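Long-range contacts in sensor protein CzcS (Pseudomonas aeruginosa, PDB 5GPO), which senses zinc through this sensor domain and, as a membrane-bound histidine kinase, probably passes the signal on in a two-component system for metal detoxification: residues B[52-57]-B[64-69]; B[57-62]-B[117-122]. All blocks are in the same frame, centred on the assembly; numbering follows the deposited sequence. Where two conformers were deposited one is given.

Contact 1: residues B[52-57]-B[64-69]; sequences HLSILD and LMSFGD
Five backbone hydrogen bonds tie strand 52-57 to residues 64-67, which run antiparallel to it. Leu-53 and Phe-67 exchange a reciprocal pair. Leu-53 N reaches Phe-67 O at 2.9 Å, nearly along the C=O axis, with an almost straight N-H...O angle of 175°. Ile-55 N gives to Met-65 O at 2.8 Å. Ile-55 O takes two donors, Leu-64 N at 2.7 Å and Met-65 N at 3.1 Å. Leu-64 and Met-65 thus both face Ile-55, a classic beta bulge. The His-52 ring, with CG anti to the backbone N (chi1 -173°), swings across the neighbouring strand. Phe-67 O lies over one ring face, 3.3 Å from His-52 CD2, and Ser-66 OG sits at the ring edge. On the Leu-53 side of the hairpin the apolar side chains lie alongside each other. Leu-53 CD2 meets Phe-67 CZ at 3.8 Å, and Ile-55 CD1 meets Met-65 SD at 4.2 Å. Ile-20, Ala-38 and Leu-41 of the second subunit pack on this face. The hydrogen bonds of the contact are all backbone to backbone, while the face of Leu-53, Ile-55, Met-65 and Phe-67 serves the dimer interface.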
loop_
_atom_site.group_PDB
_atom_site.type_symbol
_atom_site.label_atom_id
_atom_site.label_comp_id
_atom_site.label_asym_id
_atom_site.label_seq_id
_atom_site.Cartn_x
_atom_site.Cartn_y
_atom_site.Cartn_z
ATOM N N HIS B 52 5.544 -0.365 -5.716
ATOM C CA HIS B 52 6.230 -1.641 -5.621
ATOM C C HIS B 52 7.641 -1.403 -5.104
ATOM O O HIS B 52 8.274 -0.400 -5.446
ATOM C CB HIS B 52 6.268 -2.362 -6.971
ATOM C CG HIS B 52 6.808 -3.760 -6.887
ATOM N ND1 HIS B 52 8.153 -4.040 -6.982
ATOM C CD2 HIS B 52 6.188 -4.951 -6.706
ATOM C CE1 HIS B 52 8.342 -5.345 -6.873
ATOM N NE2 HIS B 52 7.165 -5.922 -6.699
ATOM N N LEU B 53 8.107 -2.294 -4.241
ATOM C CA LEU B 53 9.434 -2.128 -3.657
ATOM C C LEU B 53 10.255 -3.392 -3.837
ATOM O O LEU B 53 9.806 -4.488 -3.473
ATOM C CB LEU B 53 9.333 -1.755 -2.177
ATOM C CG LEU B 53 10.658 -1.501 -1.437
ATOM C CD1 LEU B 53 11.478 -0.422 -2.140
ATOM C CD2 LEU B 53 10.388 -1.112 0.008
ATOM N N SER B 54 11.445 -3.238 -4.422
ATOM C CA SER B 54 12.398 -4.327 -4.616
ATOM C C SER B 54 13.680 -3.993 -3.888
ATOM O O SER B 54 14.247 -2.905 -4.075
ATOM C CB SER B 54 12.708 -4.556 -6.098
ATOM O OG SER B 54 11.625 -5.132 -6.784
ATOM N N ILE B 55 14.151 -4.915 -3.055
ATOM C CA ILE B 55 15.388 -4.747 -2.316
ATOM C C ILE B 55 16.272 -5.938 -2.626
ATOM O O ILE B 55 15.867 -7.082 -2.399
ATOM C CB ILE B 55 15.112 -4.612 -0.815
ATOM C CG1 ILE B 55 14.322 -3.314 -0.615
ATOM C CG2 ILE B 55 16.418 -4.629 -0.015
ATOM C CD1 ILE B 55 14.270 -2.854 0.769
ATOM N N LEU B 56 17.455 -5.672 -3.190
ATOM C CA LEU B 56 18.399 -6.692 -3.635
ATOM C C LEU B 56 19.670 -6.601 -2.809
ATOM O O LEU B 56 20.137 -5.500 -2.509
ATOM C CB LEU B 56 18.784 -6.507 -5.109
ATOM C CG LEU B 56 17.676 -6.123 -6.084
ATOM C CD1 LEU B 56 18.241 -5.956 -7.480
ATOM C CD2 LEU B 56 16.612 -7.178 -6.056
ATOM N N ASP B 57 20.223 -7.762 -2.449
ATOM C CA ASP B 57 21.591 -7.831 -1.936
ATOM C C ASP B 57 22.575 -7.311 -2.986
ATOM O O ASP B 57 22.674 -7.862 -4.091
ATOM C CB ASP B 57 21.906 -9.284 -1.551
ATOM C CG ASP B 57 23.104 -9.416 -0.603
ATOM O OD1 ASP B 57 24.188 -8.902 -0.915
ATOM O OD2 ASP B 57 22.960 -10.056 0.456
ATOM N N LEU B 64 16.238 -9.654 -1.863
ATOM C CA LEU B 64 16.036 -9.908 -0.447
ATOM C C LEU B 64 14.588 -9.682 -0.043
ATOM O O LEU B 64 14.048 -10.454 0.750
ATOM C CB LEU B 64 16.968 -9.034 0.406
ATOM C CG LEU B 64 16.669 -8.925 1.911
ATOM C CD1 LEU B 64 16.724 -10.284 2.607
ATOM C CD2 LEU B 64 17.593 -7.940 2.612
ATOM N N MET B 65 13.953 -8.643 -0.583
ATOM C CA MET B 65 12.542 -8.376 -0.330
ATOM C C MET B 65 11.896 -7.883 -1.608
ATOM O O MET B 65 12.509 -7.130 -2.365
ATOM C CB MET B 65 12.314 -7.310 0.737
ATOM C CG MET B 65 12.959 -7.521 2.068
ATOM S SD MET B 65 12.625 -5.990 2.960
ATOM C CE MET B 65 13.711 -6.184 4.362
ATOM N N SER B 66 10.652 -8.289 -1.825
ATOM C CA SER B 66 9.890 -7.837 -2.976
ATOM C C SER B 66 8.421 -7.836 -2.575
ATOM O O SER B 66 7.923 -8.859 -2.102
ATOM C CB SER B 66 10.143 -8.753 -4.173
ATOM O OG SER B 66 9.418 -8.328 -5.305
ATOM N N PHE B 67 7.748 -6.688 -2.703
ATOM C CA PHE B 67 6.314 -6.643 -2.436
ATOM C C PHE B 67 5.707 -5.383 -3.044
ATOM O O PHE B 67 6.407 -4.448 -3.421
ATOM C CB PHE B 67 6.021 -6.712 -0.932
ATOM C CG PHE B 67 6.841 -5.767 -0.107
ATOM C CD1 PHE B 67 6.506 -4.422 -0.023
ATOM C CD2 PHE B 67 7.940 -6.223 0.603
ATOM C CE1 PHE B 67 7.253 -3.548 0.749
ATOM C CE2 PHE B 67 8.697 -5.356 1.375
ATOM C CZ PHE B 67 8.351 -4.016 1.454
ATOM N N GLY B 68 4.379 -5.371 -3.111
ATOM C CA GLY B 68 3.681 -4.228 -3.655
ATOM C C GLY B 68 2.838 -4.613 -4.849
ATOM O O GLY B 68 2.480 -5.783 -5.034
ATOM N N ASP B 69 2.579 -3.621 -5.689
ATOM C CA ASP B 69 1.629 -3.677 -6.791
ATOM C C ASP B 69 2.353 -4.046 -8.088
ATOM O O ASP B 69 3.293 -3.360 -8.493
ATOM C CB ASP B 69 0.965 -2.303 -6.904
ATOM C CG ASP B 69 -0.291 -2.307 -7.743
ATOM O OD1 ASP B 69 -0.347 -3.057 -8.748
ATOM O OD2 ASP B 69 -1.203 -1.516 -7.393
#

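Contact 2: residues B[57-62]-B[117-122]; sequences DSRSGQ and GTPVQV
This is a contact between a hairpin loop and a strand start, at one end of the antiparallel sheet. The loop after strand 51-57 folds over the first residues of strand 119-127. One backbone hydrogen bond crosses between them: Ser-58 N to Pro-119 O, 2.8 Å, with the donor above the carbonyl plane. Asp-57 and Val-120 form an antiparallel non-hydrogen-bonded pair. Ser-58 CB is directed at the strand. Ser-58 OG, beside its own backbone N (chi1 -64°), lies against the backbone, 3.1 Å from Val-120 C, and also touches Gln-121 CG. The loop is held in shape by Asp-57, whose OD1 accepts from Arg-59 N in an Asx turn. Arg-59 also grips this carboxylate side-on, in the plane of its guanidinium. Arg-59 NE bonds Asp-57 OD1 and Arg-59 NH2 bonds Asp-57 OD2, both at 2.9 Å and both on syn lone pairs. OD1 thus has two donors. The ion pair fixes the guanidinium's rotation, and the bend at chi3 (-62°) turns the group back over Pro-119 CD toward Asp-57. Arg-59 CD rests on Pro-119 CG at 3.7 Å, and Pro-119 CD lies over one guanidinium face. Thr-118 CG2 packs against both partners of the ion pair, 3.6 Å from Asp-57 OD2 and 3.7 Å from Arg-59 NH2. Thr-118 OG1 bonds Asn-116 OD1 and a water, which in turn accepts a weak bond from Arg-59 NH2.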
loop_
_atom_site.group_PDB
_atom_site.type_symbol
_atom_site.label_atom_id
_atom_site.label_comp_id
_atom_site.label_asym_id
_atom_site.label_seq_id
_atom_site.Cartn_x
_atom_site.Cartn_y
_atom_site.Cartn_z
ATOM N N ASP B 57 20.223 -7.762 -2.449
ATOM C CA ASP B 57 21.591 -7.831 -1.936
ATOM C C ASP B 57 22.575 -7.311 -2.986
ATOM O O ASP B 57 22.674 -7.862 -4.091
ATOM C CB ASP B 57 21.906 -9.284 -1.551
ATOM C CG ASP B 57 23.104 -9.416 -0.603
ATOM O OD1 ASP B 57 24.188 -8.902 -0.915
ATOM O OD2 ASP B 57 22.960 -10.056 0.456
ATOM N N SER B 58 23.297 -6.233 -2.642
ATOM C CA SER B 58 24.262 -5.635 -3.557
ATOM C C SER B 58 25.364 -6.610 -3.952
ATOM O O SER B 58 25.944 -6.479 -5.027
ATOM C CB SER B 58 24.917 -4.405 -2.924
ATOM O OG SER B 58 23.982 -3.361 -2.681
ATOM N N ARG B 59 25.701 -7.550 -3.078
ATOM C CA ARG B 59 26.864 -8.392 -3.352
ATOM C C ARG B 59 26.549 -9.481 -4.362
ATOM O O ARG B 59 27.395 -9.812 -5.204
ATOM C CB ARG B 59 27.380 -8.976 -2.042
ATOM C CG ARG B 59 27.738 -7.893 -1.045
ATOM C CD ARG B 59 27.793 -8.441 0.359
ATOM N NE ARG B 59 26.507 -8.958 0.807
ATOM C CZ ARG B 59 26.301 -9.477 2.013
ATOM N NH1 ARG B 59 27.305 -9.542 2.878
ATOM N NH2 ARG B 59 25.105 -9.930 2.357
ATOM N N SER B 60 25.328 -10.023 -4.325
ATOM C CA SER B 60 24.938 -11.135 -5.183
ATOM C C SER B 60 23.950 -10.766 -6.281
ATOM O O SER B 60 23.805 -11.526 -7.237
ATOM C CB SER B 60 24.317 -12.257 -4.341
ATOM O OG SER B 60 23.108 -11.836 -3.716
ATOM N N GLY B 61 23.278 -9.630 -6.179
ATOM C CA GLY B 61 22.167 -9.356 -7.060
ATOM C C GLY B 61 20.881 -10.060 -6.691
ATOM O O GLY B 61 19.875 -9.872 -7.380
ATOM N N GLN B 62 20.871 -10.845 -5.629
ATOM C CA GLN B 62 19.681 -11.647 -5.360
ATOM C C GLN B 62 18.631 -10.831 -4.607
ATOM O O GLN B 62 18.966 -10.042 -3.720
ATOM C CB GLN B 62 20.057 -12.897 -4.566
ATOM C CG GLN B 62 20.914 -13.883 -5.378
ATOM C CD GLN B 62 20.099 -14.674 -6.381
ATOM O OE1 GLN B 62 19.018 -15.153 -6.064
ATOM N NE2 GLN B 62 20.609 -14.803 -7.604
ATOM N N GLY B 117 24.143 -4.671 8.476
ATOM C CA GLY B 117 25.348 -4.671 7.681
ATOM C C GLY B 117 25.150 -4.998 6.209
ATOM O O GLY B 117 26.071 -4.770 5.415
ATOM N N THR B 118 23.993 -5.521 5.819
ATOM C CA THR B 118 23.832 -5.978 4.427
ATOM C C THR B 118 23.811 -4.793 3.473
ATOM O O THR B 118 22.963 -3.904 3.632
ATOM C CB THR B 118 22.548 -6.787 4.242
ATOM O OG1 THR B 118 22.495 -7.863 5.184
ATOM C CG2 THR B 118 22.489 -7.362 2.811
ATOM N N PRO B 119 24.683 -4.744 2.462
ATOM C CA PRO B 119 24.563 -3.694 1.444
ATOM C C PRO B 119 23.476 -4.077 0.450
ATOM O O PRO B 119 23.454 -5.203 -0.061
ATOM C CB PRO B 119 25.953 -3.665 0.792
ATOM C CG PRO B 119 26.452 -5.050 0.958
ATOM C CD PRO B 119 25.875 -5.584 2.244
ATOM N N VAL B 120 22.551 -3.149 0.204
ATOM C CA VAL B 120 21.382 -3.435 -0.617
ATOM C C VAL B 120 21.198 -2.354 -1.669
ATOM O O VAL B 120 21.626 -1.202 -1.505
ATOM C CB VAL B 120 20.080 -3.598 0.218
ATOM C CG1 VAL B 120 20.165 -4.827 1.143
ATOM C CG2 VAL B 120 19.709 -2.297 0.992
ATOM N N GLN B 121 20.564 -2.741 -2.770
ATOM C CA GLN B 121 20.079 -1.814 -3.782
ATOM C C GLN B 121 18.561 -1.783 -3.685
ATOM O O GLN B 121 17.923 -2.840 -3.631
ATOM C CB GLN B 121 20.499 -2.229 -5.195
ATOM C CG GLN B 121 21.994 -2.493 -5.396
ATOM C CD GLN B 121 22.804 -1.224 -5.596
ATOM O OE1 GLN B 121 22.379 -0.135 -5.224
ATOM N NE2 GLN B 121 23.982 -1.365 -6.197
ATOM N N VAL B 122 17.994 -0.579 -3.663
ATOM C CA VAL B 122 16.578 -0.364 -3.375
ATOM C C VAL B 122 15.943 0.216 -4.624
ATOM O O VAL B 122 16.369 1.272 -5.107
ATOM C CB VAL B 122 16.371 0.576 -2.178
ATOM C CG1 VAL B 122 14.854 0.863 -1.976
ATOM C CG2 VAL B 122 16.993 -0.024 -0.908
HETATM O O HOH W 1 22.857 -10.869 4.691
#

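In the fold
Both contacts lie on one five-stranded antiparallel sheet, with centres about 12 Å apart. Strand 51-57 has strand 63-68, an outermost strand of the sheet, along one edge and strand 119-127 along the other. Contact 1 joins the first pair; contact 2 continues from the shared Asp-57 into the hairpin loop and onto strand 119-127. Along the chain the segments alternate, so the second strand of contact 1 comes between the two halves of contact 2. Leu-56 O probably accepts a hydrogen bond from Gln-121 N, linking them directly. Contact 1 lies nearer the chain centre, with the side chain of Phe-67 about 9 Å from a bound zinc ion; contact 2 lies at a peripheral end of this sensor domain.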